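Local coordinates for ESAT-6-like protein MAB_3112 (Mycobacterium abscessus, PDB 4I0X) that is a secreted, ESAT-6-like WXG100-family protein that pairs with MAB_3113 to form the EsxEF complex, at the interface of chains A and B. Sequence-based numbering; all coordinates share one arbitrary frame. Chains: chain A, ESAT-6-like protein MAB_3112; chain B, ESAT-6-like protein MAB_3113.

Contact 1: the interface of chains A and B. Residues chain A 37, 41, 44-45, 47-48; chain B 78-79, 82-83, 85-86.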
# COMPACT_ATOMS: atom_id res chain seq x y z
N TRP A 37 -11.21 -12.16 18.95
CA TRP A 37 -9.79 -12.33 19.23
C TRP A 37 -9.31 -11.30 20.22
O TRP A 37 -9.36 -10.10 19.95
CB TRP A 37 -9.02 -12.26 17.93
CG TRP A 37 -7.58 -12.60 18.01
CD1 TRP A 37 -6.92 -13.37 18.97
CD2 TRP A 37 -6.58 -12.18 17.08
NE1 TRP A 37 -5.60 -13.47 18.65
CE2 TRP A 37 -5.35 -12.75 17.50
CE3 TRP A 37 -6.62 -11.40 15.91
CZ2 TRP A 37 -4.18 -12.56 16.80
CZ3 TRP A 37 -5.44 -11.21 15.20
CH2 TRP A 37 -4.23 -11.79 15.65
N ALA A 41 -1.55 -10.97 21.28
CA ALA A 41 -1.34 -11.11 19.83
C ALA A 41 -2.40 -10.31 19.09
O ALA A 41 -2.13 -9.63 18.07
CB ALA A 41 -1.40 -12.57 19.41
N ALA A 44 -1.17 -6.76 19.18
CA ALA A 44 -0.05 -6.53 18.26
C ALA A 44 -0.56 -6.48 16.82
O ALA A 44 -0.10 -5.68 16.02
CB ALA A 44 1.00 -7.61 18.43
N TYR A 45 -1.52 -7.33 16.49
CA TYR A 45 -2.13 -7.33 15.17
C TYR A 45 -2.83 -6.00 14.88
O TYR A 45 -2.67 -5.41 13.82
CB TYR A 45 -3.14 -8.47 15.08
CG TYR A 45 -3.55 -8.85 13.67
CD1 TYR A 45 -4.62 -8.25 13.05
CD2 TYR A 45 -2.90 -9.87 13.00
CE1 TYR A 45 -5.03 -8.63 11.80
CE2 TYR A 45 -3.28 -10.23 11.74
CZ TYR A 45 -4.36 -9.62 11.14
OH TYR A 45 -4.77 -10.03 9.88
N SER A 47 -2.09 -3.08 16.13
CA SER A 47 -1.17 -2.00 15.87
C SER A 47 -0.35 -2.22 14.56
O SER A 47 0.01 -1.28 13.90
CB SER A 47 -0.33 -1.67 17.11
OG SER A 47 0.68 -2.61 17.35
N GLY A 48 -0.15 -3.47 14.15
CA GLY A 48 0.37 -3.76 12.84
C GLY A 48 -0.51 -3.23 11.72
O GLY A 48 -0.03 -2.64 10.76
N GLN B 78 4.28 -7.24 11.35
CA GLN B 78 3.74 -7.30 12.68
C GLN B 78 2.46 -8.14 12.77
O GLN B 78 2.28 -8.89 13.72
CB GLN B 78 3.49 -5.88 13.19
CG GLN B 78 2.91 -5.85 14.56
CD GLN B 78 3.05 -4.49 15.21
OE1 GLN B 78 3.47 -3.51 14.57
NE2 GLN B 78 2.71 -4.43 16.49
N MET B 79 1.59 -8.01 11.78
CA MET B 79 0.35 -8.77 11.71
C MET B 79 0.64 -10.25 11.57
O MET B 79 0.04 -11.08 12.27
CB MET B 79 -0.49 -8.27 10.54
CG MET B 79 -1.07 -6.90 10.76
SD MET B 79 -1.71 -6.12 9.24
CE MET B 79 -3.11 -7.15 8.93
N ALA B 82 1.99 -11.68 14.81
CA ALA B 82 0.87 -11.83 15.72
C ALA B 82 -0.01 -13.05 15.38
O ALA B 82 -0.44 -13.81 16.25
CB ALA B 82 0.06 -10.57 15.73
N ALA B 83 -0.29 -13.25 14.09
CA ALA B 83 -1.15 -14.36 13.70
C ALA B 83 -0.42 -15.66 13.96
O ALA B 83 -1.02 -16.65 14.43
CB ALA B 83 -1.52 -14.24 12.25
N THR B 85 1.76 -16.11 16.29
CA THR B 85 1.67 -16.27 17.74
C THR B 85 0.35 -16.88 18.14
O THR B 85 0.31 -17.71 19.01
CB THR B 85 1.84 -14.93 18.50
OG1 THR B 85 3.16 -14.46 18.31
CG2 THR B 85 1.66 -15.10 20.00
N ALA B 86 -0.72 -16.44 17.51
CA ALA B 86 -2.04 -16.98 17.80
C ALA B 86 -2.15 -18.47 17.41
O ALA B 86 -2.81 -19.21 18.13
CB ALA B 86 -3.13 -16.15 17.11

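Contact 2: the interface of chains A and B. Residues chain A 4-5, 7-8, 70, 77; chain B 40-41, 44, 49-50.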
# COMPACT_ATOMS: atom_id res chain seq x y z
N GLU A 4 2.90 8.62 -23.05
CA GLU A 4 3.29 7.92 -21.83
C GLU A 4 2.95 8.76 -20.60
O GLU A 4 2.64 8.21 -19.54
CB GLU A 4 4.77 7.56 -21.86
CG GLU A 4 5.27 6.82 -20.65
CD GLU A 4 4.77 5.37 -20.56
OE1 GLU A 4 5.56 4.48 -20.15
OE2 GLU A 4 3.59 5.12 -20.88
N VAL A 5 2.94 10.08 -20.74
CA VAL A 5 2.61 10.93 -19.59
C VAL A 5 1.15 10.76 -19.18
O VAL A 5 0.86 10.52 -18.01
CB VAL A 5 2.88 12.41 -19.90
CG1 VAL A 5 2.38 13.28 -18.76
CG2 VAL A 5 4.37 12.62 -20.12
N ALA A 7 -0.59 8.19 -19.96
CA ALA A 7 -0.75 6.80 -19.52
C ALA A 7 -0.38 6.61 -18.04
O ALA A 7 -1.05 5.87 -17.28
CB ALA A 7 0.04 5.84 -20.41
N LEU A 8 0.67 7.28 -17.62
CA LEU A 8 1.08 7.16 -16.22
C LEU A 8 0.13 7.88 -15.30
O LEU A 8 -0.06 7.45 -14.17
CB LEU A 8 2.50 7.70 -16.03
CG LEU A 8 3.55 6.82 -16.70
CD1 LEU A 8 4.94 7.41 -16.57
CD2 LEU A 8 3.51 5.43 -16.11
N LEU A 70 0.48 15.22 -13.19
CA LEU A 70 0.69 14.77 -14.56
C LEU A 70 -0.51 15.03 -15.47
O LEU A 70 -0.36 15.27 -16.65
CB LEU A 70 0.98 13.27 -14.58
CG LEU A 70 2.32 12.78 -14.04
CD1 LEU A 70 2.29 11.28 -14.09
CD2 LEU A 70 3.47 13.34 -14.89
N PHE A 77 5.86 18.12 -18.38
CA PHE A 77 6.41 16.78 -18.41
C PHE A 77 6.73 16.36 -19.85
O PHE A 77 6.74 15.18 -20.18
CB PHE A 77 5.42 15.80 -17.76
CG PHE A 77 5.27 16.01 -16.26
CD1 PHE A 77 4.31 16.88 -15.76
CD2 PHE A 77 6.11 15.37 -15.37
CE1 PHE A 77 4.18 17.08 -14.39
CE2 PHE A 77 5.99 15.57 -13.99
CZ PHE A 77 5.03 16.42 -13.50
N ARG B 40 8.44 2.68 -15.40
CA ARG B 40 8.08 3.47 -16.59
C ARG B 40 8.40 4.94 -16.39
O ARG B 40 8.88 5.61 -17.32
CB ARG B 40 6.61 3.27 -16.95
CG ARG B 40 6.32 1.86 -17.32
CD ARG B 40 4.85 1.59 -17.26
NE ARG B 40 4.16 2.31 -18.32
CZ ARG B 40 2.85 2.27 -18.51
NH1 ARG B 40 2.09 1.55 -17.69
NH2 ARG B 40 2.30 2.97 -19.49
N ALA B 41 8.20 5.44 -15.19
CA ALA B 41 8.49 6.85 -14.91
C ALA B 41 9.98 7.13 -14.87
O ALA B 41 10.44 8.17 -15.35
CB ALA B 41 7.82 7.29 -13.60
N LEU B 44 11.60 7.96 -17.96
CA LEU B 44 11.40 9.33 -18.44
C LEU B 44 12.38 10.31 -17.80
O LEU B 44 12.83 11.24 -18.44
CB LEU B 44 9.95 9.79 -18.20
CG LEU B 44 8.91 8.90 -18.90
CD1 LEU B 44 7.52 9.51 -18.83
CD2 LEU B 44 9.32 8.64 -20.35
N GLN B 49 13.38 13.55 -20.51
CA GLN B 49 12.09 14.10 -20.87
C GLN B 49 11.47 14.72 -19.65
O GLN B 49 10.69 15.67 -19.78
CB GLN B 49 11.16 13.03 -21.45
CG GLN B 49 9.76 13.59 -21.80
CD GLN B 49 8.85 12.54 -22.41
OE1 GLN B 49 9.30 11.68 -23.16
NE2 GLN B 49 7.56 12.59 -22.07
N TRP B 50 11.78 14.18 -18.47
CA TRP B 50 11.33 14.78 -17.22
C TRP B 50 12.54 15.34 -16.50
O TRP B 50 13.36 14.58 -15.96
CB TRP B 50 10.66 13.78 -16.28
CG TRP B 50 9.32 13.29 -16.69
CD1 TRP B 50 8.65 13.57 -17.85
CD2 TRP B 50 8.47 12.44 -15.93
NE1 TRP B 50 7.44 12.92 -17.85
CE2 TRP B 50 7.31 12.22 -16.68
CE3 TRP B 50 8.59 11.83 -14.68
CZ2 TRP B 50 6.27 11.41 -16.23
CZ3 TRP B 50 7.56 11.03 -14.24
CH2 TRP B 50 6.42 10.82 -15.01
O HOH W 1 8.01 4.90 -19.69

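Contact 3: the interface of chains A and B. Residues chain A 48-49, 51-52, 54-56; chain B 71-72, 74-76, 78-79.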
# COMPACT_ATOMS: atom_id res chain seq x y z
N GLY A 48 -0.15 -3.47 14.15
CA GLY A 48 0.37 -3.76 12.84
C GLY A 48 -0.51 -3.23 11.72
O GLY A 48 -0.03 -2.64 10.76
N TRP A 49 -1.82 -3.48 11.84
CA TRP A 49 -2.79 -3.02 10.87
C TRP A 49 -2.88 -1.49 10.82
O TRP A 49 -2.93 -0.90 9.73
CB TRP A 49 -4.18 -3.65 11.08
CG TRP A 49 -5.15 -2.95 10.21
CD1 TRP A 49 -6.18 -2.15 10.61
CD2 TRP A 49 -5.14 -2.92 8.79
NE1 TRP A 49 -6.82 -1.63 9.51
CE2 TRP A 49 -6.19 -2.07 8.38
CE3 TRP A 49 -4.34 -3.49 7.82
CZ2 TRP A 49 -6.46 -1.81 7.04
CZ3 TRP A 49 -4.61 -3.25 6.49
CH2 TRP A 49 -5.67 -2.42 6.12
N GLU A 51 -0.47 0.49 11.43
CA GLU A 51 0.71 0.91 10.68
C GLU A 51 0.56 0.58 9.19
O GLU A 51 0.88 1.37 8.35
CB GLU A 51 2.00 0.32 11.26
CG GLU A 51 3.18 0.60 10.37
CD GLU A 51 4.53 0.25 10.99
OE1 GLU A 51 4.58 -0.34 12.10
OE2 GLU A 51 5.54 0.55 10.34
N MET A 52 0.05 -0.61 8.84
CA MET A 52 -0.22 -0.91 7.45
C MET A 52 -1.21 0.09 6.74
O MET A 52 -0.99 0.54 5.61
CB MET A 52 -0.73 -2.35 7.38
CG MET A 52 -0.88 -2.87 6.03
SD MET A 52 -1.06 -4.68 5.94
CE MET A 52 -0.89 -4.72 4.18
N ASP A 54 -1.89 3.09 7.69
CA ASP A 54 -1.23 4.38 7.61
C ASP A 54 -0.35 4.42 6.36
O ASP A 54 -0.35 5.40 5.64
CB ASP A 54 -0.46 4.68 8.91
CG ASP A 54 0.14 6.10 8.94
OD1 ASP A 54 -0.64 7.09 8.99
OD2 ASP A 54 1.40 6.21 8.99
N GLY A 55 0.37 3.33 6.09
CA GLY A 55 1.23 3.30 4.93
C GLY A 55 0.43 3.38 3.64
O GLY A 55 0.75 4.11 2.71
N ALA A 56 -0.66 2.65 3.63
CA ALA A 56 -1.55 2.58 2.47
C ALA A 56 -2.13 3.94 2.15
O ALA A 56 -2.11 4.37 1.01
CB ALA A 56 -2.65 1.53 2.72
N GLU B 71 6.45 1.17 5.33
CA GLU B 71 5.62 1.19 6.51
C GLU B 71 4.52 0.17 6.33
O GLU B 71 4.12 -0.53 7.25
CB GLU B 71 5.07 2.61 6.79
CG GLU B 71 4.09 2.63 7.91
CD GLU B 71 3.53 4.00 8.18
OE1 GLU B 71 2.79 4.13 9.19
OE2 GLU B 71 3.84 4.94 7.39
N LEU B 72 4.10 0.00 5.09
CA LEU B 72 3.08 -0.96 4.81
C LEU B 72 3.58 -2.41 5.02
O LEU B 72 2.86 -3.25 5.59
CB LEU B 72 2.59 -0.71 3.39
CG LEU B 72 1.34 -1.44 3.00
CD1 LEU B 72 0.67 -0.67 1.94
CD2 LEU B 72 1.76 -2.81 2.51
N GLU B 74 6.20 -3.28 7.02
CA GLU B 74 6.53 -3.46 8.41
C GLU B 74 5.26 -3.75 9.23
O GLU B 74 5.26 -4.57 10.15
CB GLU B 74 7.28 -2.25 8.99
CG GLU B 74 7.87 -2.52 10.39
CD GLU B 74 8.29 -1.26 11.15
OE1 GLU B 74 8.29 -0.16 10.55
OE2 GLU B 74 8.61 -1.38 12.35
N GLY B 75 4.17 -3.08 8.88
CA GLY B 75 2.89 -3.33 9.51
C GLY B 75 2.41 -4.74 9.24
O GLY B 75 2.02 -5.47 10.14
N LEU B 76 2.44 -5.13 7.97
CA LEU B 76 2.09 -6.50 7.63
C LEU B 76 2.94 -7.52 8.40
O LEU B 76 2.40 -8.54 8.85
CB LEU B 76 2.20 -6.72 6.12
CG LEU B 76 2.03 -8.14 5.67
CD1 LEU B 76 0.59 -8.54 5.89
CD2 LEU B 76 2.43 -8.29 4.20
N GLN B 78 4.28 -7.24 11.35
CA GLN B 78 3.74 -7.30 12.68
C GLN B 78 2.46 -8.14 12.77
O GLN B 78 2.28 -8.89 13.72
CB GLN B 78 3.49 -5.88 13.19
CG GLN B 78 2.91 -5.85 14.56
CD GLN B 78 3.05 -4.49 15.21
OE1 GLN B 78 3.47 -3.51 14.57
NE2 GLN B 78 2.71 -4.43 16.49
N MET B 79 1.59 -8.01 11.78
CA MET B 79 0.35 -8.77 11.71
C MET B 79 0.64 -10.25 11.57
O MET B 79 0.04 -11.08 12.27
CB MET B 79 -0.49 -8.27 10.54
CG MET B 79 -1.07 -6.90 10.76
SD MET B 79 -1.71 -6.12 9.24
CE MET B 79 -3.11 -7.15 8.93

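Contact 1: the interface of chains A and B
The ring of A:Tyr45 is packed from both sides: the CG methylene of B:Met79 sits over the centre of one face, 4.0 Å above the plane, while CZ3 of A:Trp37 lies over the rim of the other. A:Trp37, the tryptophan of the WXG motif that names this family, in turn receives A:Tyr45 CD2 and the backbone carbonyl of B:Ala82 at its edge, in plane. Its benzo carbon CZ2 touches B:Ala86 CB at 3.8 Å. A:Tyr45 stands with CG anti to its backbone N (chi1 -163°), sending the ring from helix 40-72 across helix 52-87 of chain B. B:Met79 crosses it obliquely, and a bend at its last torsion (chi3 69°) turns the methyl CE back to 3.5 Å from A:Tyr45 CZ. Small residues let the backbones come close beside this ring: B:Ala82 CB rests 3.3 Å from the carbonyl O of A:Ala41, and A:Ala41 CB meets B:Thr85 CG2 at 4.0 Å. Further along, the extended B:Gln78 lies over A:Gly48, its CD 3.6 Å from A:Gly48 CA. Its amide NE2 comes within 2.9 Å of the A:Ser47 hydroxyl OG, a plausible hydrogen bond between two poorly ordered side chains.

Contact 2: the interface of chains A and B
A bend at chi2 (71°) swings the carboxylate of A:Glu4 toward chain B, and a bend at chi3 (69°) turns the guanidinium of B:Arg40 to receive it. The two side chains cross at about a right angle, and the arginine grips side-on: B:Arg40 NE donates to A:Glu4 OE1 at 3.2 Å, and B:Arg40 NH2 to A:Glu4 OE2 at 2.9 Å in a salt bridge. Both oxygens lie near the guanidinium plane, but the nitrogens approach from above the carboxylate plane, so the pair is twisted rather than coplanar. Water 1 links A:Glu4 OE1 to the backbone O of B:Arg40, giving A:Glu4 OE1 a second partner besides the guanidinium NE. A:Leu8 CD2 lies over the rim of one guanidinium face, while its other methyl, CD1, meets B:Leu44 CD1 tip to tip at 4.0 Å. The indole of B:Trp50, in chain B's WXG motif, is sandwiched between B:Leu44 CD1 on one face and A:Phe77 on the other. The phenyl is tilted edge-to-face (72° to the five-membered ring), its CD2 3.6 Å from B:Trp50 CE2. A:Leu70 CD2 braces both rings, packing over the phenyl centre and 3.7 Å from B:Trp50 CZ2. B:Gln49 NE2 adds a weak hydrogen bond to the A:Phe77 carbonyl O. The site joins the start of helix 4-32, the end of helix 40-72 and the last modelled residue of chain A to the end of helix 11-47 and the turn after it in chain B.

Contact 3: the interface of chains A and B
Helix 40-72 of chain A and helix 52-87 of chain B, each the second long helix of a WXG100 hairpin, pack together here around a pair of glycines. The carbonyl O of A:Gly48 lies 3.2 Å from B:Gly75 CA; the lack of a side chain on either residue probably lets the helices come this close. On one flank the packing is apolar. A:Met52, extended with CG anti to its backbone N (chi1 -172°), crosses B:Met79 at about a right angle, and A:Met52 SD stands 3.7 Å from B:Met79 SD. A:Met52 lies side by side with B:Leu76, its SD against B:Leu76 CB, while its methyl CE reaches B:Leu72 CD2 at 3.7 Å. B:Met79 SD also lies in plane at the edge of the A:Trp49 indole. Acidic groups gather on the other flank. A:Glu51 and B:Glu71 cross obliquely, and both side chains are extended. A:Asp54 OD2 meets B:Glu71 OE1 at 2.5 Å, with the carboxylate planes 57° apart. A:Glu51 OE2 similarly comes within 2.9 Å of OE1 on the poorly ordered B:Glu74. Ionised carboxylates would repel at such distances, so A:Asp54 and B:Glu71 may share a proton, which would raise the pKa of one of them; the B:Glu74 pair is less certain.

Contacts 1 and 3 are neighbours, their C-alpha centres about 11 Å apart, and form one continuous seam between helix 40-72 of chain A and helix 52-87 of chain B; A:Gly48, B:Gln78 and B:Met79 belong to both. Contact 2 lies at the opposite end of the bundle, its C-alpha centre about 40 Å from that of contact 1 and 29 Å from that of contact 3, and brings in helix 4-32 of chain A and helix 11-47 of chain B, while A:Leu70 puts the far end of helix 40-72 there too. The WXG tryptophans thus mark opposite ends of the heterodimer, consistent with antiparallel hairpins held at both ends.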